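Local coordinates for endoglucanase (Fervidobacterium pennivorans DSM 9078, PDB 6KDD), which probably hydrolyses beta-1,4-glucosidic bonds of cellulose and related glucans, as a glycosyl hydrolase family 5 enzyme with a TIM-barrel fold, at residues A182-N194 with H241-V254. Sequence-based numbering, arbitrary orientation.
Sequences AHYSAVRSLKLVN and HFKYVSDWAKQNKV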
loop_
_atom_site.group_PDB
_atom_site.type_symbol
_atom_site.label_atom_id
_atom_site.label_comp_id
_atom_site.label_asym_id
_atom_site.label_seq_id
_atom_site.Cartn_x
_atom_site.Cartn_y
_atom_site.Cartn_z
ATOM N N ALA A 182 -0.910 -6.527 -7.588
ATOM C CA ALA A 182 -1.441 -5.196 -7.902
ATOM C C ALA A 182 -0.729 -4.507 -9.077
ATOM O O ALA A 182 -0.520 -3.302 -9.060
ATOM C CB ALA A 182 -1.478 -4.294 -6.656
ATOM N N HIS A 183 -0.358 -5.263 -10.116
ATOM C CA HIS A 183 0.167 -4.706 -11.353
ATOM C C HIS A 183 -0.868 -3.813 -12.026
ATOM O O HIS A 183 -2.061 -4.125 -11.981
ATOM C CB HIS A 183 0.521 -5.861 -12.296
ATOM C CG HIS A 183 1.491 -5.478 -13.357
ATOM N ND1 HIS A 183 1.091 -5.153 -14.639
ATOM C CD2 HIS A 183 2.829 -5.334 -13.319
ATOM C CE1 HIS A 183 2.156 -4.846 -15.353
ATOM N NE2 HIS A 183 3.225 -4.944 -14.562
ATOM N N TYR A 184 -0.395 -2.715 -12.645
ATOM C CA TYR A 184 -1.249 -1.714 -13.273
ATOM C C TYR A 184 -2.171 -2.410 -14.280
ATOM O O TYR A 184 -3.350 -2.051 -14.408
ATOM C CB TYR A 184 -0.414 -0.597 -13.929
ATOM C CG TYR A 184 0.089 -0.965 -15.306
ATOM C CD1 TYR A 184 -0.754 -0.871 -16.413
ATOM C CD2 TYR A 184 1.360 -1.491 -15.493
ATOM C CE1 TYR A 184 -0.338 -1.252 -17.676
ATOM C CE2 TYR A 184 1.791 -1.884 -16.754
ATOM C CZ TYR A 184 0.938 -1.760 -17.837
ATOM O OH TYR A 184 1.355 -2.124 -19.079
ATOM N N SER A 185 -1.625 -3.433 -14.963
ATOM C CA SER A 185 -2.347 -4.116 -16.022
ATOM C C SER A 185 -3.543 -4.892 -15.464
ATOM O O SER A 185 -4.525 -5.052 -16.170
ATOM C CB SER A 185 -1.437 -4.969 -16.877
ATOM O OG SER A 185 -1.034 -6.135 -16.169
ATOM N N ALA A 186 -3.492 -5.281 -14.178
ATOM C CA ALA A 186 -4.413 -6.241 -13.583
ATOM C C ALA A 186 -5.753 -5.610 -13.195
ATOM O O ALA A 186 -6.718 -6.304 -12.856
ATOM C CB ALA A 186 -3.749 -6.941 -12.420
ATOM N N VAL A 187 -5.807 -4.284 -13.301
ATOM C CA VAL A 187 -6.955 -3.457 -12.970
ATOM C C VAL A 187 -8.174 -3.917 -13.777
ATOM O O VAL A 187 -9.253 -4.116 -13.206
ATOM C CB VAL A 187 -6.520 -1.985 -13.112
ATOM C CG1 VAL A 187 -7.046 -1.112 -14.255
ATOM C CG2 VAL A 187 -6.163 -1.283 -11.804
ATOM N N ARG A 188 -7.956 -4.219 -15.067
ATOM C CA ARG A 188 -9.015 -4.664 -15.965
ATOM C C ARG A 188 -9.543 -6.040 -15.561
ATOM O O ARG A 188 -10.679 -6.382 -15.887
ATOM C CB ARG A 188 -8.544 -4.681 -17.424
ATOM C CG ARG A 188 -8.196 -3.311 -17.983
ATOM C CD ARG A 188 -8.952 -2.945 -19.247
ATOM N NE ARG A 188 -8.582 -1.560 -19.480
ATOM C CZ ARG A 188 -7.985 -1.089 -20.568
ATOM N NH1 ARG A 188 -7.718 -1.891 -21.587
ATOM N NH2 ARG A 188 -7.674 0.195 -20.630
ATOM N N SER A 189 -8.768 -6.827 -14.804
ATOM C CA SER A 189 -9.272 -8.146 -14.444
ATOM C C SER A 189 -10.004 -8.167 -13.087
ATOM O O SER A 189 -10.356 -9.222 -12.543
ATOM C CB SER A 189 -8.214 -9.202 -14.612
ATOM O OG SER A 189 -7.593 -9.489 -13.385
ATOM N N LEU A 190 -10.327 -6.983 -12.564
ATOM C CA LEU A 190 -10.995 -6.887 -11.271
ATOM C C LEU A 190 -12.507 -6.775 -11.492
ATOM O O LEU A 190 -12.951 -5.936 -12.263
ATOM C CB LEU A 190 -10.416 -5.625 -10.625
ATOM C CG LEU A 190 -10.485 -5.448 -9.115
ATOM C CD1 LEU A 190 -9.893 -6.610 -8.341
ATOM C CD2 LEU A 190 -9.809 -4.130 -8.763
ATOM N N LYS A 191 -13.296 -7.624 -10.826
ATOM C CA LYS A 191 -14.747 -7.470 -10.813
ATOM C C LYS A 191 -15.218 -6.617 -9.628
ATOM O O LYS A 191 -15.221 -7.072 -8.494
ATOM C CB LYS A 191 -15.414 -8.849 -10.788
ATOM C CG LYS A 191 -16.858 -8.864 -11.276
ATOM C CD LYS A 191 -17.523 -10.223 -11.185
ATOM C CE LYS A 191 -16.818 -11.292 -11.996
ATOM N NZ LYS A 191 -16.918 -12.621 -11.344
ATOM N N LEU A 192 -15.655 -5.382 -9.901
ATOM C CA LEU A 192 -16.067 -4.444 -8.865
ATOM C C LEU A 192 -17.457 -4.786 -8.329
ATOM O O LEU A 192 -18.370 -5.073 -9.092
ATOM C CB LEU A 192 -16.064 -3.020 -9.437
ATOM C CG LEU A 192 -14.691 -2.467 -9.815
ATOM C CD1 LEU A 192 -14.825 -1.098 -10.471
ATOM C CD2 LEU A 192 -13.781 -2.378 -8.602
ATOM N N VAL A 193 -17.625 -4.703 -7.004
ATOM C CA VAL A 193 -18.927 -4.853 -6.366
ATOM C C VAL A 193 -19.644 -3.507 -6.429
ATOM O O VAL A 193 -19.052 -2.484 -6.781
ATOM C CB VAL A 193 -18.784 -5.332 -4.905
ATOM C CG1 VAL A 193 -18.174 -6.713 -4.798
ATOM C CG2 VAL A 193 -17.981 -4.349 -4.077
ATOM N N ASN A 194 -20.939 -3.510 -6.111
ATOM C CA ASN A 194 -21.662 -2.257 -6.068
ATOM C C ASN A 194 -21.529 -1.694 -4.655
ATOM O O ASN A 194 -22.307 -2.051 -3.774
ATOM C CB ASN A 194 -23.131 -2.434 -6.462
ATOM C CG ASN A 194 -23.766 -1.115 -6.834
ATOM O OD1 ASN A 194 -23.653 -0.139 -6.103
ATOM N ND2 ASN A 194 -24.419 -1.069 -7.984
ATOM N N HIS A 241 0.909 3.301 -19.151
ATOM C CA HIS A 241 0.411 2.441 -18.091
ATOM C C HIS A 241 -0.659 3.181 -17.280
ATOM O O HIS A 241 -1.673 2.604 -16.890
ATOM C CB HIS A 241 1.585 1.952 -17.231
ATOM C CG HIS A 241 2.642 1.273 -18.029
ATOM N ND1 HIS A 241 3.956 1.192 -17.611
ATOM C CD2 HIS A 241 2.595 0.669 -19.237
ATOM C CE1 HIS A 241 4.663 0.529 -18.507
ATOM N NE2 HIS A 241 3.850 0.203 -19.511
ATOM N N PHE A 242 -0.430 4.471 -17.018
ATOM C CA PHE A 242 -1.325 5.175 -16.108
ATOM C C PHE A 242 -2.614 5.576 -16.829
ATOM O O PHE A 242 -3.667 5.675 -16.205
ATOM C CB PHE A 242 -0.624 6.406 -15.542
ATOM C CG PHE A 242 0.252 6.104 -14.346
ATOM C CD1 PHE A 242 1.002 4.935 -14.287
ATOM C CD2 PHE A 242 0.265 6.967 -13.255
ATOM C CE1 PHE A 242 1.788 4.651 -13.174
ATOM C CE2 PHE A 242 1.051 6.678 -12.135
ATOM C CZ PHE A 242 1.811 5.528 -12.103
ATOM N N LYS A 243 -2.509 5.846 -18.142
ATOM C CA LYS A 243 -3.691 6.159 -18.945
ATOM C C LYS A 243 -4.592 4.936 -19.005
ATOM O O LYS A 243 -5.809 5.059 -18.921
ATOM C CB LYS A 243 -3.322 6.710 -20.325
ATOM C CG LYS A 243 -4.482 7.356 -21.077
ATOM C CD LYS A 243 -4.069 8.052 -22.368
ATOM C CE LYS A 243 -4.253 7.157 -23.575
ATOM N NZ LYS A 243 -5.678 6.791 -23.765
ATOM N N TYR A 244 -3.972 3.750 -19.077
ATOM C CA TYR A 244 -4.672 2.475 -19.083
ATOM C C TYR A 244 -5.498 2.287 -17.808
ATOM O O TYR A 244 -6.590 1.701 -17.841
ATOM C CB TYR A 244 -3.623 1.380 -19.265
ATOM C CG TYR A 244 -4.077 -0.052 -19.139
ATOM C CD1 TYR A 244 -4.256 -0.647 -17.899
ATOM C CD2 TYR A 244 -4.255 -0.843 -20.271
ATOM C CE1 TYR A 244 -4.620 -1.981 -17.786
ATOM C CE2 TYR A 244 -4.610 -2.182 -20.177
ATOM C CZ TYR A 244 -4.799 -2.750 -18.929
ATOM O OH TYR A 244 -5.199 -4.051 -18.835
ATOM N N VAL A 245 -4.933 2.705 -16.660
ATOM C CA VAL A 245 -5.649 2.560 -15.394
ATOM C C VAL A 245 -6.765 3.602 -15.338
ATOM O O VAL A 245 -7.885 3.298 -14.969
ATOM C CB VAL A 245 -4.700 2.665 -14.177
ATOM C CG1 VAL A 245 -5.478 2.452 -12.864
ATOM C CG2 VAL A 245 -3.612 1.614 -14.268
ATOM N N SER A 246 -6.431 4.831 -15.721
ATOM C CA SER A 246 -7.348 5.962 -15.676
ATOM C C SER A 246 -8.591 5.677 -16.516
ATOM O O SER A 246 -9.721 5.903 -16.066
ATOM C CB SER A 246 -6.649 7.184 -16.178
ATOM O OG SER A 246 -7.534 8.299 -16.188
ATOM N N ASP A 247 -8.356 5.209 -17.751
ATOM C CA ASP A 247 -9.420 4.913 -18.699
ATOM C C ASP A 247 -10.386 3.913 -18.075
ATOM O O ASP A 247 -11.595 4.122 -18.119
ATOM C CB ASP A 247 -8.893 4.490 -20.087
ATOM C CG ASP A 247 -8.335 5.652 -20.892
ATOM O OD1 ASP A 247 -8.684 6.809 -20.573
ATOM O OD2 ASP A 247 -7.507 5.409 -21.791
ATOM N N TRP A 248 -9.837 2.844 -17.495
ATOM C CA TRP A 248 -10.633 1.831 -16.819
ATOM C C TRP A 248 -11.368 2.404 -15.598
ATOM O O TRP A 248 -12.535 2.073 -15.352
ATOM C CB TRP A 248 -9.740 0.657 -16.429
ATOM C CG TRP A 248 -10.441 -0.403 -15.637
ATOM C CD1 TRP A 248 -11.126 -1.482 -16.118
ATOM C CD2 TRP A 248 -10.535 -0.481 -14.200
ATOM N NE1 TRP A 248 -11.610 -2.248 -15.086
ATOM C CE2 TRP A 248 -11.276 -1.647 -13.895
ATOM C CE3 TRP A 248 -10.033 0.297 -13.148
ATOM C CZ2 TRP A 248 -11.562 -2.025 -12.584
ATOM C CZ3 TRP A 248 -10.326 -0.078 -11.855
ATOM C CH2 TRP A 248 -11.068 -1.229 -11.576
ATOM N N ALA A 249 -10.679 3.246 -14.812
ATOM C CA ALA A 249 -11.277 3.762 -13.583
ATOM C C ALA A 249 -12.416 4.736 -13.901
ATOM O O ALA A 249 -13.416 4.763 -13.206
ATOM C CB ALA A 249 -10.240 4.412 -12.695
ATOM N N LYS A 250 -12.229 5.575 -14.924
ATOM C CA LYS A 250 -13.259 6.509 -15.342
ATOM C C LYS A 250 -14.488 5.736 -15.823
ATOM O O LYS A 250 -15.614 6.072 -15.452
ATOM C CB LYS A 250 -12.684 7.457 -16.394
ATOM C CG LYS A 250 -11.719 8.491 -15.832
ATOM C CD LYS A 250 -11.313 9.512 -16.850
ATOM C CE LYS A 250 -10.531 10.644 -16.234
ATOM N NZ LYS A 250 -9.703 11.320 -17.263
ATOM N N GLN A 251 -14.267 4.665 -16.592
ATOM C CA GLN A 251 -15.384 3.882 -17.110
ATOM C C GLN A 251 -16.127 3.170 -15.979
ATOM O O GLN A 251 -17.324 2.942 -16.084
ATOM C CB GLN A 251 -14.979 2.989 -18.289
ATOM C CG GLN A 251 -15.047 1.486 -18.036
ATOM C CD GLN A 251 -14.173 0.709 -18.999
ATOM O OE1 GLN A 251 -13.605 1.260 -19.944
ATOM N NE2 GLN A 251 -14.038 -0.587 -18.758
ATOM N N ASN A 252 -15.435 2.845 -14.883
ATOM C CA ASN A 252 -16.082 2.117 -13.802
ATOM C C ASN A 252 -16.454 3.038 -12.644
ATOM O O ASN A 252 -16.928 2.564 -11.620
ATOM C CB ASN A 252 -15.237 0.954 -13.299
ATOM C CG ASN A 252 -15.158 -0.165 -14.306
ATOM O OD1 ASN A 252 -14.338 -0.123 -15.225
ATOM N ND2 ASN A 252 -15.983 -1.177 -14.110
ATOM N N LYS A 253 -16.169 4.335 -12.791
ATOM C CA LYS A 253 -16.534 5.345 -11.812
ATOM C C LYS A 253 -15.932 4.990 -10.444
ATOM O O LYS A 253 -16.647 4.780 -9.469
ATOM C CB LYS A 253 -18.060 5.495 -11.811
ATOM C CG LYS A 253 -18.573 6.827 -11.286
ATOM C CD LYS A 253 -19.099 7.760 -12.358
ATOM C CE LYS A 253 -19.670 9.026 -11.753
ATOM N NZ LYS A 253 -18.644 9.795 -11.003
ATOM N N VAL A 254 -14.599 4.879 -10.373
ATOM C CA VAL A 254 -13.959 4.415 -9.142
ATOM C C VAL A 254 -12.670 5.222 -8.953
ATOM O O VAL A 254 -11.990 5.584 -9.917
ATOM C CB VAL A 254 -13.784 2.869 -9.123
ATOM C CG1 VAL A 254 -12.672 2.381 -10.047
ATOM C CG2 VAL A 254 -13.584 2.287 -7.740
#
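An aromatic cluster of Tyr184, His241 and Tyr244 joins a 3-10 turn, 184-188, to helix 232-252 on the outside of the (beta/alpha)8 barrel. Tyr184 lies against His241 in an offset stack, centroids 4.2 Å apart and planes 18° from parallel, while His241 CB sits over the centre of the tyrosine ring as a CH-pi contact, 3.5 Å from the centroid. Ser185 CB, from the same turn, stands over the rim of the opposite face. The edge of the same ring meets a face of Tyr244 off its centre, in an offset edge-to-face pair, planes at 85°. On the other face of Tyr244 the guanidinium of Arg188 lies nearly flat, its CZ 3.9 Å from the ring centroid in a cation-pi contact, so Tyr244 is sandwiched between a ring edge and a cation. Tyr244, its CG swung opposite the backbone N (chi1 173°), extends from the helix across the 3-10 turn, and its OH donates to a lone pair of Ser185 O at 2.9 Å, in the carbonyl plane. Arg188 NH2 adds a weak bond to Tyr244 O; its NE, buried here, finds no polar partner. One turn further along the helix, Trp248 receives Val187 on its ring: Val187 O stands 3.0 Å above the indole plane, and Val187 CG1 packs 3.5 Å from Trp248 CE3. Val187 CG2 meets Val245 CG1. Beyond the turn, Leu192 CD1 is wedged between Trp248 CH2 and Asn252 CB, the latter 3.5 Å away, near the Schellman motif in which Lys253 takes positive phi. His241 ND1 is hydrogen-bonded to Tyr204. Beneath the contact, Tyr184, Leu190, Leu192 and Val254 touch strand 198-204, Val245 and Trp248 rest on Ile256 of strand 256-261, and Leu190 also meets Trp154 of helix 151-168.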